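Local coordinates for protein putative hydrolase (Campylobacter jejuni, PDB 3D6L) that probably hydrolyses long-chain fatty acyl-CoA thioesters, working as a hexameric thioesterase of the hotdog fold, at residues Glu6-Ile11 with Cys71-Val76; Ala21-Gly26 with Pro62-Asp67; Val49-Met54 with Val110-Val115; Thr81-Glu86 with Asn122-Glu127; Val87-Gln92 with Ile103-Ala108. One frame throughout, in Å; residues are numbered along the deposited sequence.

Contact 1 of 5, residues Glu6-Ile11 with Cys71-Val76; sequences EPKLKI and CYSKVV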
# COMPACT_ATOMS: atom_id res chain seq x y z
N GLU A 6 -4.44 4.26 28.57
CA GLU A 6 -5.07 4.52 27.28
C GLU A 6 -4.32 3.77 26.16
O GLU A 6 -3.18 3.33 26.36
CB GLU A 6 -5.20 6.04 27.01
CG GLU A 6 -3.90 6.84 26.96
CD GLU A 6 -4.08 8.25 26.37
OE1 GLU A 6 -4.96 9.01 26.86
OE2 GLU A 6 -3.33 8.60 25.43
N PRO A 7 -4.96 3.60 24.98
CA PRO A 7 -4.34 2.84 23.89
C PRO A 7 -3.03 3.45 23.42
O PRO A 7 -2.89 4.68 23.39
CB PRO A 7 -5.37 2.92 22.76
CG PRO A 7 -6.65 3.26 23.42
CD PRO A 7 -6.30 4.09 24.60
N LYS A 8 -2.08 2.59 23.06
CA LYS A 8 -0.81 3.02 22.48
C LYS A 8 -0.98 3.25 20.98
O LYS A 8 -0.29 4.08 20.39
CB LYS A 8 0.29 2.00 22.77
CG LYS A 8 0.57 1.80 24.26
CD LYS A 8 1.39 2.94 24.84
CE LYS A 8 0.95 3.29 26.28
NZ LYS A 8 0.87 2.11 27.20
N LEU A 9 -1.90 2.50 20.38
CA LEU A 9 -2.31 2.69 19.00
C LEU A 9 -3.82 2.62 18.89
O LEU A 9 -4.47 1.91 19.65
CB LEU A 9 -1.69 1.62 18.09
CG LEU A 9 -0.61 2.01 17.08
CD1 LEU A 9 0.51 2.81 17.71
CD2 LEU A 9 -0.04 0.75 16.42
N LYS A 10 -4.36 3.38 17.94
CA LYS A 10 -5.77 3.40 17.62
C LYS A 10 -5.92 3.68 16.11
O LYS A 10 -5.57 4.76 15.62
CB LYS A 10 -6.48 4.45 18.48
CG LYS A 10 -7.98 4.31 18.61
CD LYS A 10 -8.46 4.86 19.96
CE LYS A 10 -9.81 5.60 19.87
NZ LYS A 10 -11.01 4.71 19.80
N ILE A 11 -6.40 2.68 15.37
CA ILE A 11 -6.46 2.73 13.91
C ILE A 11 -7.81 2.25 13.49
O ILE A 11 -8.45 1.48 14.21
CB ILE A 11 -5.47 1.73 13.24
CG1 ILE A 11 -4.53 1.07 14.24
CG2 ILE A 11 -4.71 2.37 12.11
CD1 ILE A 11 -5.07 -0.22 14.77
N CYS A 71 -5.00 -0.74 20.61
CA CYS A 71 -3.96 -1.60 21.14
C CYS A 71 -3.47 -1.05 22.46
O CYS A 71 -2.89 0.04 22.51
CB CYS A 71 -2.78 -1.69 20.17
SG CYS A 71 -3.19 -2.27 18.53
N TYR A 72 -3.71 -1.83 23.50
CA TYR A 72 -3.29 -1.51 24.85
C TYR A 72 -2.04 -2.31 25.19
O TYR A 72 -1.86 -3.42 24.70
CB TYR A 72 -4.39 -1.86 25.83
CG TYR A 72 -5.67 -1.10 25.60
CD1 TYR A 72 -6.64 -1.57 24.69
CD2 TYR A 72 -5.93 0.09 26.28
CE1 TYR A 72 -7.82 -0.87 24.48
CE2 TYR A 72 -7.12 0.80 26.08
CZ TYR A 72 -8.06 0.31 25.18
OH TYR A 72 -9.23 1.00 24.97
N SER A 73 -1.21 -1.74 26.05
CA SER A 73 0.05 -2.36 26.41
C SER A 73 0.32 -2.31 27.90
O SER A 73 0.01 -1.31 28.56
CB SER A 73 1.19 -1.67 25.68
OG SER A 73 0.96 -1.74 24.28
N LYS A 74 0.88 -3.39 28.42
CA LYS A 74 1.44 -3.39 29.75
C LYS A 74 2.84 -4.01 29.76
O LYS A 74 3.02 -5.18 29.40
CB LYS A 74 0.52 -4.10 30.75
CG LYS A 74 0.99 -3.97 32.20
CD LYS A 74 -0.06 -4.39 33.20
CE LYS A 74 0.56 -4.59 34.59
NZ LYS A 74 1.05 -3.32 35.21
N VAL A 75 3.83 -3.22 30.15
CA VAL A 75 5.16 -3.74 30.36
C VAL A 75 5.08 -4.71 31.53
O VAL A 75 4.72 -4.34 32.64
CB VAL A 75 6.19 -2.64 30.63
CG1 VAL A 75 7.57 -3.25 30.87
CG2 VAL A 75 6.23 -1.66 29.47
N VAL A 76 5.41 -5.95 31.23
CA VAL A 76 5.22 -7.07 32.12
C VAL A 76 6.55 -7.41 32.81
O VAL A 76 6.57 -7.81 33.97
CB VAL A 76 4.66 -8.28 31.31
CG1 VAL A 76 5.05 -9.64 31.91
CG2 VAL A 76 3.15 -8.15 31.14
O HOH W 1 -2.19 0.84 26.89
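Cys71 meets Lys8 and Leu9 through its backbone, and the two together face it as a classic beta bulge. Cys71 O takes the amide of Lys8 at 2.7 Å, Lys8 N lying nearly on the line of the C=O bond, and a weak second bond from Leu9 N. In return Cys71 N donates to Leu9 O at 2.9 Å, almost straight at 173°. The side chains of Leu9 and Cys71 share one face, CB to CB at 4.1 Å, and both also touch helix 26-42.

Tyr72 works on the other face. Pro7 lies beside it, with Pro7 CB over one side of the ring and Pro7 CG 3.7 Å from Tyr72 CE2. Lys8 CG, anti to the carbonyl carbon (chi1 -61°), lies 3.6 Å from Ser73 OG, which has a weak hydrogen bond to Ala36 O. Beyond the bulge a water accepts from Ser73 N, donates to Glu6 O and has a weak link to Lys8 NZ. The chemistry implies that the outermost strand within this chain has few direct bonds here: water prolongs the pairing, Pro7 on Tyr72 adds apolar contact beside it, and a second subunit pairs through Lys10.

Contact 2 of 5, residues Ala21-Gly26 with Pro62-Asp67; sequences AGNIFG and PVFIGD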
# COMPACT_ATOMS: atom_id res chain seq x y z
N ALA A 21 -10.57 -14.35 2.74
CA ALA A 21 -11.92 -14.65 3.25
C ALA A 21 -12.81 -13.41 3.45
O ALA A 21 -14.03 -13.51 3.44
CB ALA A 21 -11.86 -15.46 4.54
N GLY A 22 -12.20 -12.24 3.63
CA GLY A 22 -12.96 -11.00 3.86
C GLY A 22 -12.85 -10.43 5.27
O GLY A 22 -13.36 -9.33 5.54
N ASN A 23 -12.21 -11.16 6.17
CA ASN A 23 -11.90 -10.62 7.49
C ASN A 23 -10.60 -9.83 7.45
O ASN A 23 -9.81 -9.99 6.51
CB ASN A 23 -11.82 -11.73 8.53
CG ASN A 23 -13.14 -12.47 8.70
OD1 ASN A 23 -14.23 -11.89 8.54
ND2 ASN A 23 -13.06 -13.75 9.02
N ILE A 24 -10.38 -8.98 8.45
CA ILE A 24 -9.14 -8.23 8.53
C ILE A 24 -7.97 -9.19 8.73
O ILE A 24 -7.99 -10.06 9.61
CB ILE A 24 -9.18 -7.14 9.63
CG1 ILE A 24 -10.26 -6.10 9.33
CG2 ILE A 24 -7.82 -6.46 9.77
CD1 ILE A 24 -10.13 -5.37 7.98
N PHE A 25 -6.96 -9.04 7.88
CA PHE A 25 -5.81 -9.91 7.82
C PHE A 25 -5.06 -9.92 9.15
O PHE A 25 -4.76 -8.87 9.71
CB PHE A 25 -4.92 -9.45 6.64
CG PHE A 25 -3.63 -10.19 6.50
CD1 PHE A 25 -2.45 -9.48 6.26
CD2 PHE A 25 -3.57 -11.59 6.57
CE1 PHE A 25 -1.22 -10.14 6.12
CE2 PHE A 25 -2.35 -12.26 6.42
CZ PHE A 25 -1.17 -11.54 6.20
N GLY A 26 -4.78 -11.12 9.66
CA GLY A 26 -4.07 -11.30 10.93
C GLY A 26 -2.71 -10.63 10.97
O GLY A 26 -2.32 -10.09 12.00
N PRO A 62 -12.52 -12.67 15.20
CA PRO A 62 -12.31 -12.01 13.90
C PRO A 62 -12.38 -10.49 14.00
O PRO A 62 -13.11 -9.94 14.84
CB PRO A 62 -13.49 -12.50 13.05
CG PRO A 62 -14.05 -13.68 13.76
CD PRO A 62 -13.74 -13.52 15.20
N VAL A 63 -11.62 -9.82 13.15
CA VAL A 63 -11.68 -8.37 13.01
C VAL A 63 -12.33 -8.06 11.66
O VAL A 63 -12.03 -8.73 10.66
CB VAL A 63 -10.27 -7.73 13.14
CG1 VAL A 63 -10.34 -6.21 13.02
CG2 VAL A 63 -9.63 -8.11 14.45
N PHE A 64 -13.23 -7.08 11.63
CA PHE A 64 -13.95 -6.70 10.41
C PHE A 64 -13.56 -5.33 9.89
O PHE A 64 -13.04 -4.48 10.63
CB PHE A 64 -15.47 -6.74 10.61
CG PHE A 64 -15.99 -8.06 11.12
CD1 PHE A 64 -17.00 -8.09 12.07
CD2 PHE A 64 -15.47 -9.27 10.64
CE1 PHE A 64 -17.48 -9.31 12.56
CE2 PHE A 64 -15.94 -10.49 11.11
CZ PHE A 64 -16.95 -10.51 12.07
N ILE A 65 -13.82 -5.12 8.59
CA ILE A 65 -13.74 -3.80 7.98
C ILE A 65 -14.55 -2.81 8.81
O ILE A 65 -15.69 -3.09 9.20
CB ILE A 65 -14.26 -3.83 6.52
CG1 ILE A 65 -13.33 -4.66 5.63
CG2 ILE A 65 -14.44 -2.41 5.97
CD1 ILE A 65 -13.90 -5.05 4.27
N GLY A 66 -13.95 -1.66 9.09
CA GLY A 66 -14.67 -0.60 9.80
C GLY A 66 -14.39 -0.53 11.29
O GLY A 66 -14.57 0.53 11.89
N ASP A 67 -13.96 -1.65 11.88
CA ASP A 67 -13.57 -1.70 13.30
C ASP A 67 -12.55 -0.63 13.62
O ASP A 67 -11.62 -0.39 12.84
CB ASP A 67 -12.94 -3.05 13.68
CG ASP A 67 -13.93 -4.20 13.68
OD1 ASP A 67 -13.46 -5.36 13.73
OD2 ASP A 67 -15.16 -3.97 13.62
O HOH W 2 -14.50 -7.60 7.08
O HOH W 3 -9.48 -11.70 11.53
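Ile24 N donates to Val63 O at 2.8 Å, a straight bond (167°) that joins two irregular loops, the second of which then turns through a type II beta turn from Phe64 to Asp67. Two waters extend this pairing. One accepts a hydrogen bond from Ile65 N and donates one to Gly22 O; the other bridges Val63 N and Ile24 O in the same sense.

Ile24 carries the side-chain contact. Its CG1, anti to the carbonyl carbon (chi1 -62°), lies over the backbone of the second loop and meets Val63 CG1 at 3.7 Å. From there Ile24 CD1 reaches on to Ile65 CG1 at 4.0 Å, so one branched chain spans the start of the turn. Asn23 runs alongside Phe64, with its amide plane turned 46° from the ring and its end near the ring edge, while Asn23 CB lies 3.7 Å from Val63 O. The turn itself is braced by Asp67: Phe64 N donates to Asp67 OD1 at 2.7 Å from above the carboxylate plane.

Around this pair, Phe25 is the N-cap of helix 26-42, Asp67 forms a salt bridge with Arg93 of strand 82-94, and Arg48 of a neighbouring subunit packs on Asn23. The loop before the helix is thereby tied to the loop that leads from strand 48-58 into strand 68-78.

Contact 3 of 5, residues Val49-Met54 with Val110-Val115; sequences VVTISM and VTYVSV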
# COMPACT_ATOMS: atom_id res chain seq x y z
N VAL A 49 13.99 0.56 20.09
CA VAL A 49 13.95 -0.84 20.51
C VAL A 49 13.90 -1.72 19.26
O VAL A 49 13.40 -1.29 18.21
CB VAL A 49 12.77 -1.16 21.47
CG1 VAL A 49 12.95 -0.44 22.83
CG2 VAL A 49 11.41 -0.81 20.84
N VAL A 50 14.46 -2.92 19.34
CA VAL A 50 14.24 -3.88 18.26
C VAL A 50 13.46 -5.06 18.81
O VAL A 50 13.70 -5.50 19.93
CB VAL A 50 15.53 -4.27 17.44
CG1 VAL A 50 16.57 -3.15 17.45
CG2 VAL A 50 16.14 -5.59 17.88
N THR A 51 12.51 -5.55 18.02
CA THR A 51 11.66 -6.66 18.43
C THR A 51 12.44 -7.97 18.33
O THR A 51 12.94 -8.31 17.26
CB THR A 51 10.39 -6.75 17.56
OG1 THR A 51 9.89 -5.43 17.30
CG2 THR A 51 9.32 -7.56 18.26
N ILE A 52 12.56 -8.70 19.43
CA ILE A 52 13.30 -9.97 19.43
C ILE A 52 12.43 -11.22 19.46
O ILE A 52 12.83 -12.26 18.94
CB ILE A 52 14.39 -10.04 20.53
CG1 ILE A 52 13.81 -9.76 21.92
CG2 ILE A 52 15.55 -9.10 20.22
CD1 ILE A 52 14.53 -10.51 23.04
N SER A 53 11.25 -11.14 20.07
CA SER A 53 10.35 -12.30 20.10
C SER A 53 8.87 -11.98 20.35
O SER A 53 8.52 -10.87 20.78
CB SER A 53 10.85 -13.36 21.09
OG SER A 53 10.79 -12.89 22.42
N MET A 54 8.03 -12.97 20.07
CA MET A 54 6.60 -12.93 20.31
C MET A 54 6.13 -14.27 20.83
O MET A 54 6.39 -15.31 20.22
CB MET A 54 5.83 -12.63 19.03
CG MET A 54 5.73 -11.20 18.67
SD MET A 54 4.17 -10.88 17.82
CE MET A 54 4.39 -9.13 17.46
N VAL A 110 5.04 -9.62 23.62
CA VAL A 110 6.14 -9.26 22.72
C VAL A 110 7.37 -8.87 23.54
O VAL A 110 7.23 -8.22 24.58
CB VAL A 110 5.76 -8.07 21.77
CG1 VAL A 110 6.67 -8.03 20.56
CG2 VAL A 110 4.30 -8.16 21.31
N THR A 111 8.55 -9.24 23.07
CA THR A 111 9.79 -8.85 23.75
C THR A 111 10.69 -8.01 22.85
O THR A 111 10.88 -8.31 21.67
CB THR A 111 10.56 -10.07 24.33
OG1 THR A 111 9.65 -10.91 25.06
CG2 THR A 111 11.67 -9.63 25.28
N TYR A 112 11.24 -6.95 23.43
CA TYR A 112 12.08 -5.99 22.74
C TYR A 112 13.42 -5.90 23.44
O TYR A 112 13.52 -6.21 24.63
CB TYR A 112 11.40 -4.60 22.73
CG TYR A 112 10.02 -4.62 22.11
CD1 TYR A 112 8.89 -4.87 22.89
CD2 TYR A 112 9.85 -4.40 20.74
CE1 TYR A 112 7.61 -4.91 22.31
CE2 TYR A 112 8.59 -4.43 20.16
CZ TYR A 112 7.47 -4.68 20.94
OH TYR A 112 6.23 -4.72 20.35
N VAL A 113 14.45 -5.51 22.70
CA VAL A 113 15.73 -5.20 23.31
C VAL A 113 15.95 -3.69 23.21
O VAL A 113 15.64 -3.08 22.19
CB VAL A 113 16.90 -6.01 22.68
CG1 VAL A 113 17.10 -5.64 21.21
CG2 VAL A 113 18.19 -5.80 23.45
N SER A 114 16.45 -3.09 24.28
CA SER A 114 16.73 -1.66 24.27
C SER A 114 18.09 -1.44 23.62
O SER A 114 19.09 -2.02 24.03
CB SER A 114 16.69 -1.12 25.70
OG SER A 114 17.94 -0.61 26.10
N VAL A 115 18.12 -0.63 22.56
CA VAL A 115 19.33 -0.43 21.78
C VAL A 115 19.61 1.04 21.51
O VAL A 115 18.71 1.88 21.60
CB VAL A 115 19.31 -1.19 20.42
CG1 VAL A 115 19.39 -2.68 20.62
CG2 VAL A 115 18.08 -0.81 19.60
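Thr111 O is gripped twice, by Ile52 N at 2.8 Å and by Ser53 N at 3.3 Å, and this double acceptance marks a classic beta bulge in an antiparallel pairing. Past the bulge Thr111 N donates to Ser53 O, at 2.8 Å and 174°. Before it, Val50 and Val113 form a hydrogen-bonded pair: Val113 N reaches Val50 O at 2.9 Å, and Val50 N returns to Val113 O at 3.1 Å.

On the face toward helix 26-42, Thr51 OG1 is bonded to Asp34 OD1 and Tyr112 OH to Asp34 O, so one helix residue serves both members of a non-hydrogen-bonded pair. Ser114 OG, on the same face, is bonded instead to Asn122 O. Thr51 and Tyr112 lie side by side and point the same way. Thr51 CG2, anti to the backbone N, comes 3.5 Å from Val110 CG1, and Met54 CG adds to the same patch. On the reverse face Val50 CG2 packs 3.5 Å from Val113 CG1.

Ser53 and Met54 also pair with a strand of a neighbouring subunit, so the sheet continues across the interface. The chemistry implies a ladder bound by backbone bonds, while the hydroxyls of Thr51 and Tyr112 tie the sheet to the helix at Asp34.

Contact 4 of 5, residues Thr81-Glu86 with Asn122-Glu127; sequences TSISVE and NPISEE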
# COMPACT_ATOMS: atom_id res chain seq x y z
N THR A 81 18.63 -5.59 29.40
CA THR A 81 18.38 -4.92 28.11
C THR A 81 17.01 -5.26 27.49
O THR A 81 16.57 -4.58 26.55
CB THR A 81 19.46 -5.24 27.05
OG1 THR A 81 19.57 -6.66 26.89
CG2 THR A 81 20.82 -4.67 27.45
N SER A 82 16.33 -6.29 28.00
CA SER A 82 15.11 -6.78 27.36
C SER A 82 13.85 -6.21 28.02
O SER A 82 13.88 -5.89 29.20
CB SER A 82 15.07 -8.30 27.35
OG SER A 82 14.77 -8.81 28.64
N ILE A 83 12.77 -6.11 27.25
CA ILE A 83 11.49 -5.56 27.72
C ILE A 83 10.29 -6.38 27.21
O ILE A 83 10.06 -6.46 26.01
CB ILE A 83 11.31 -4.08 27.29
CG1 ILE A 83 12.56 -3.24 27.59
CG2 ILE A 83 10.06 -3.47 27.93
CD1 ILE A 83 12.67 -1.95 26.79
N SER A 84 9.53 -6.95 28.14
CA SER A 84 8.34 -7.73 27.78
C SER A 84 7.06 -6.93 27.91
O SER A 84 6.84 -6.21 28.89
CB SER A 84 8.24 -8.99 28.63
OG SER A 84 9.40 -9.78 28.43
N VAL A 85 6.19 -7.08 26.91
CA VAL A 85 4.99 -6.28 26.84
C VAL A 85 3.81 -7.16 26.50
O VAL A 85 3.84 -7.92 25.53
CB VAL A 85 5.12 -5.15 25.78
CG1 VAL A 85 3.86 -4.30 25.72
CG2 VAL A 85 6.33 -4.25 26.07
N GLU A 86 2.77 -7.09 27.33
CA GLU A 86 1.50 -7.70 26.98
C GLU A 86 0.70 -6.69 26.16
O GLU A 86 0.50 -5.55 26.58
CB GLU A 86 0.71 -8.14 28.21
CG GLU A 86 -0.60 -8.89 27.89
CD GLU A 86 -0.38 -10.29 27.31
OE1 GLU A 86 0.48 -11.04 27.83
OE2 GLU A 86 -1.09 -10.65 26.35
N ASN A 122 21.75 -1.53 24.65
CA ASN A 122 21.74 -0.40 25.56
C ASN A 122 21.18 -0.90 26.90
O ASN A 122 20.01 -1.28 26.96
CB ASN A 122 20.86 0.72 24.97
CG ASN A 122 21.02 2.08 25.68
OD1 ASN A 122 21.79 2.22 26.64
ND2 ASN A 122 20.29 3.09 25.20
N PRO A 123 22.01 -0.96 27.95
CA PRO A 123 21.44 -1.32 29.26
C PRO A 123 20.41 -0.29 29.71
O PRO A 123 20.66 0.91 29.61
CB PRO A 123 22.66 -1.32 30.19
CG PRO A 123 23.82 -1.52 29.29
CD PRO A 123 23.47 -0.77 28.04
N ILE A 124 19.26 -0.77 30.16
CA ILE A 124 18.16 0.09 30.58
C ILE A 124 18.52 0.80 31.89
O ILE A 124 19.02 0.17 32.83
CB ILE A 124 16.84 -0.71 30.76
CG1 ILE A 124 16.49 -1.46 29.46
CG2 ILE A 124 15.69 0.21 31.18
CD1 ILE A 124 15.53 -2.61 29.64
N SER A 125 18.27 2.11 31.93
CA SER A 125 18.59 2.93 33.09
C SER A 125 17.72 2.55 34.28
O SER A 125 16.51 2.39 34.14
CB SER A 125 18.41 4.42 32.77
OG SER A 125 17.06 4.81 32.88
N GLU A 126 18.35 2.41 35.45
CA GLU A 126 17.65 2.04 36.68
C GLU A 126 16.55 3.04 37.08
O GLU A 126 15.57 2.67 37.74
CB GLU A 126 18.64 1.75 37.84
CG GLU A 126 20.05 2.38 37.70
CD GLU A 126 20.93 2.26 38.96
OE1 GLU A 126 21.43 1.14 39.25
OE2 GLU A 126 21.15 3.30 39.64
N GLU A 127 16.71 4.30 36.65
CA GLU A 127 15.72 5.34 36.92
C GLU A 127 14.38 5.08 36.23
O GLU A 127 13.32 5.21 36.84
CB GLU A 127 16.24 6.71 36.51
CG GLU A 127 15.24 7.84 36.76
CD GLU A 127 15.77 9.20 36.34
OE1 GLU A 127 16.90 9.55 36.77
OE2 GLU A 127 15.06 9.92 35.61
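Asn122 O, with Thr81 CG2 resting 3.5 Å away, takes a hydrogen bond from Ser114 OG, and a backbone bond ties Asn122 to Ser114 as well. Through that grip the chain following the last strand of the hotdog fold is laid across the start of strand 82-94, next to strand 100-115. Thr81 in turn pairs with Ser114 by a backbone bond, so both segments hang on one residue of the strand between them although they share no hydrogen bond of their own.

What passes directly between them is van der Waals contact, made largely by methyl groups. Thr81 CG2, anti to the carbonyl carbon (chi1 56° for OG1), also meets Pro123 CA at 3.9 Å. Ile124 points inward at the strand, and its chi2 of 160° extends CD1 away from its own backbone. The methyl rests on the backbone where Thr81 joins Ser82, 3.7 Å from Thr81 C, while Leu44 and Val78 close in on Ile124 from other parts of the chain. Just beyond, Ser125 is the N-cap of helix 126-130, its OG weakly bonded to Leu128 N. The contact holds the segment that leads into this helix against the start of strand 82-94, where Ile124 CD1 meets Ile83 CG1 at 3.7 Å, the two side chains crossing at a slant.

Contact 5 of 5, residues Val87-Gln92 with Ile103-Ala108; sequences VEVTAQ and INVTSA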
# COMPACT_ATOMS: atom_id res chain seq x y z
N VAL A 87 0.26 -7.12 24.98
CA VAL A 87 -0.54 -6.27 24.11
C VAL A 87 -1.93 -6.86 23.98
O VAL A 87 -2.08 -8.04 23.67
CB VAL A 87 0.10 -6.07 22.72
CG1 VAL A 87 -0.77 -5.19 21.84
CG2 VAL A 87 1.51 -5.47 22.86
N GLU A 88 -2.94 -6.04 24.23
CA GLU A 88 -4.32 -6.45 24.09
C GLU A 88 -4.98 -5.59 23.05
O GLU A 88 -4.88 -4.36 23.10
CB GLU A 88 -5.07 -6.31 25.42
CG GLU A 88 -4.57 -7.24 26.52
CD GLU A 88 -4.97 -8.69 26.30
OE1 GLU A 88 -5.93 -8.94 25.54
OE2 GLU A 88 -4.32 -9.58 26.89
N VAL A 89 -5.65 -6.23 22.10
CA VAL A 89 -6.32 -5.51 21.04
C VAL A 89 -7.84 -5.61 21.22
O VAL A 89 -8.37 -6.71 21.44
CB VAL A 89 -5.89 -6.03 19.65
CG1 VAL A 89 -6.39 -5.13 18.55
CG2 VAL A 89 -4.37 -6.15 19.57
N THR A 90 -8.52 -4.47 21.14
CA THR A 90 -9.98 -4.41 21.19
C THR A 90 -10.54 -3.83 19.88
O THR A 90 -9.97 -2.90 19.32
CB THR A 90 -10.49 -3.55 22.37
OG1 THR A 90 -10.21 -2.16 22.11
CG2 THR A 90 -9.82 -3.95 23.69
N ALA A 91 -11.64 -4.39 19.39
CA ALA A 91 -12.33 -3.83 18.23
C ALA A 91 -13.62 -3.15 18.66
O ALA A 91 -14.44 -3.73 19.38
CB ALA A 91 -12.61 -4.90 17.19
N GLN A 92 -13.79 -1.90 18.24
CA GLN A 92 -15.02 -1.16 18.48
C GLN A 92 -15.86 -1.18 17.21
O GLN A 92 -15.39 -0.82 16.13
CB GLN A 92 -14.69 0.27 18.90
CG GLN A 92 -15.80 0.98 19.61
CD GLN A 92 -15.43 2.42 19.93
OE1 GLN A 92 -14.40 2.69 20.56
NE2 GLN A 92 -16.27 3.35 19.48
N ILE A 103 -15.04 -5.47 21.54
CA ILE A 103 -14.66 -6.88 21.60
C ILE A 103 -13.15 -7.04 21.76
O ILE A 103 -12.39 -6.51 20.96
CB ILE A 103 -15.13 -7.63 20.33
CG1 ILE A 103 -16.63 -7.34 20.08
CG2 ILE A 103 -14.83 -9.12 20.43
CD1 ILE A 103 -17.33 -8.25 19.08
N ASN A 104 -12.73 -7.76 22.80
CA ASN A 104 -11.33 -8.14 22.96
C ASN A 104 -11.02 -9.16 21.88
O ASN A 104 -11.55 -10.27 21.86
CB ASN A 104 -11.05 -8.70 24.36
CG ASN A 104 -9.56 -8.98 24.60
OD1 ASN A 104 -8.67 -8.41 23.95
ND2 ASN A 104 -9.28 -9.86 25.55
N VAL A 105 -10.15 -8.75 20.97
CA VAL A 105 -10.09 -9.37 19.67
C VAL A 105 -8.81 -10.17 19.44
O VAL A 105 -8.83 -11.22 18.79
CB VAL A 105 -10.39 -8.31 18.58
CG1 VAL A 105 -9.13 -7.64 18.07
CG2 VAL A 105 -11.22 -8.92 17.46
N THR A 106 -7.70 -9.69 20.00
CA THR A 106 -6.42 -10.42 19.96
C THR A 106 -5.48 -10.05 21.12
O THR A 106 -5.65 -9.03 21.78
CB THR A 106 -5.72 -10.42 18.52
OG1 THR A 106 -4.31 -10.17 18.63
CG2 THR A 106 -6.32 -9.42 17.58
N SER A 107 -4.49 -10.90 21.34
CA SER A 107 -3.63 -10.83 22.51
C SER A 107 -2.21 -11.26 22.15
O SER A 107 -2.03 -12.13 21.31
CB SER A 107 -4.19 -11.79 23.55
OG SER A 107 -3.46 -11.70 24.74
N ALA A 108 -1.20 -10.67 22.78
CA ALA A 108 0.18 -11.07 22.51
C ALA A 108 1.16 -10.64 23.59
O ALA A 108 0.95 -9.66 24.28
CB ALA A 108 0.65 -10.55 21.13
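Val89 lies side by side with Thr106, both pointing the same way toward helix 26-42, with Val89 CB 4.0 Å from Thr106 CG2. Val105 approaches from another direction: the two valine side chains cross obliquely, Val89 CG1 meeting Val105 CG1 at 3.7 Å. Helix 26-42 covers Val89, Thr106 and Ala108 with Ile33, and the loop with Val63 and Asp67 covers Val105 and Ala91.

On the other face the side chains are polar. Glu88 has CG anti to the carbonyl carbon, and the bend at chi2 (-73°) turns CD toward the neighbouring strand. Glu88 OE2 lies 3.1 Å from Ser107 OG, which also has a weak hydrogen bond to Glu86 OE2, while the amide of Asn104 slants past the carboxylate with the two planes 57° apart. Long, weak ion pairs run from Glu88 to Lys60 and Arg2.

The backbone explains why Val105 stands apart. Val105 and Thr106 both face Val89, a classic beta bulge, and Val89 O accepts from Val105 N at 2.7 Å and only weakly from Thr106 N. Regular antiparallel pairing flanks it: Val89 N donates to Thr106 O, Ala91 exchanges two bonds with Ile103, and Val87 two with Ala108.

The strands are those of the hairpin formed by 82-94 and 100-115 in the middle of the hotdog sheet. Its chemistry is divided, with mostly apolar groups on one face and polar and charged groups on the reverse. There Glu86 and Glu88 bring like charges close, which might favour protonation of one of them or draw in nearby basic groups.

In the fold
From the N terminus, contact 1 closes the first large loop, joining strand 9-12, the outermost strand of this chain on that side, to strand 68-78. Within that loop contact 2 closes a smaller one, tying the approach to helix 26-42 to the turn before strand 68-78. Contact 3 starts inside both loops, at 49-54, and ends beyond them at 110-115, so it crosses contacts 1 and 2 and sets strand 48-58 at the other side of the chain's sheet. Contact 4 crosses contact 3 and brings the C-terminal segment to the sheet. Contact 5 is the innermost, the hairpin enclosed by both contacts 3 and 4. Backbone bonds link contact 1 to contacts 4 and 5, and contact 3 to contact 4.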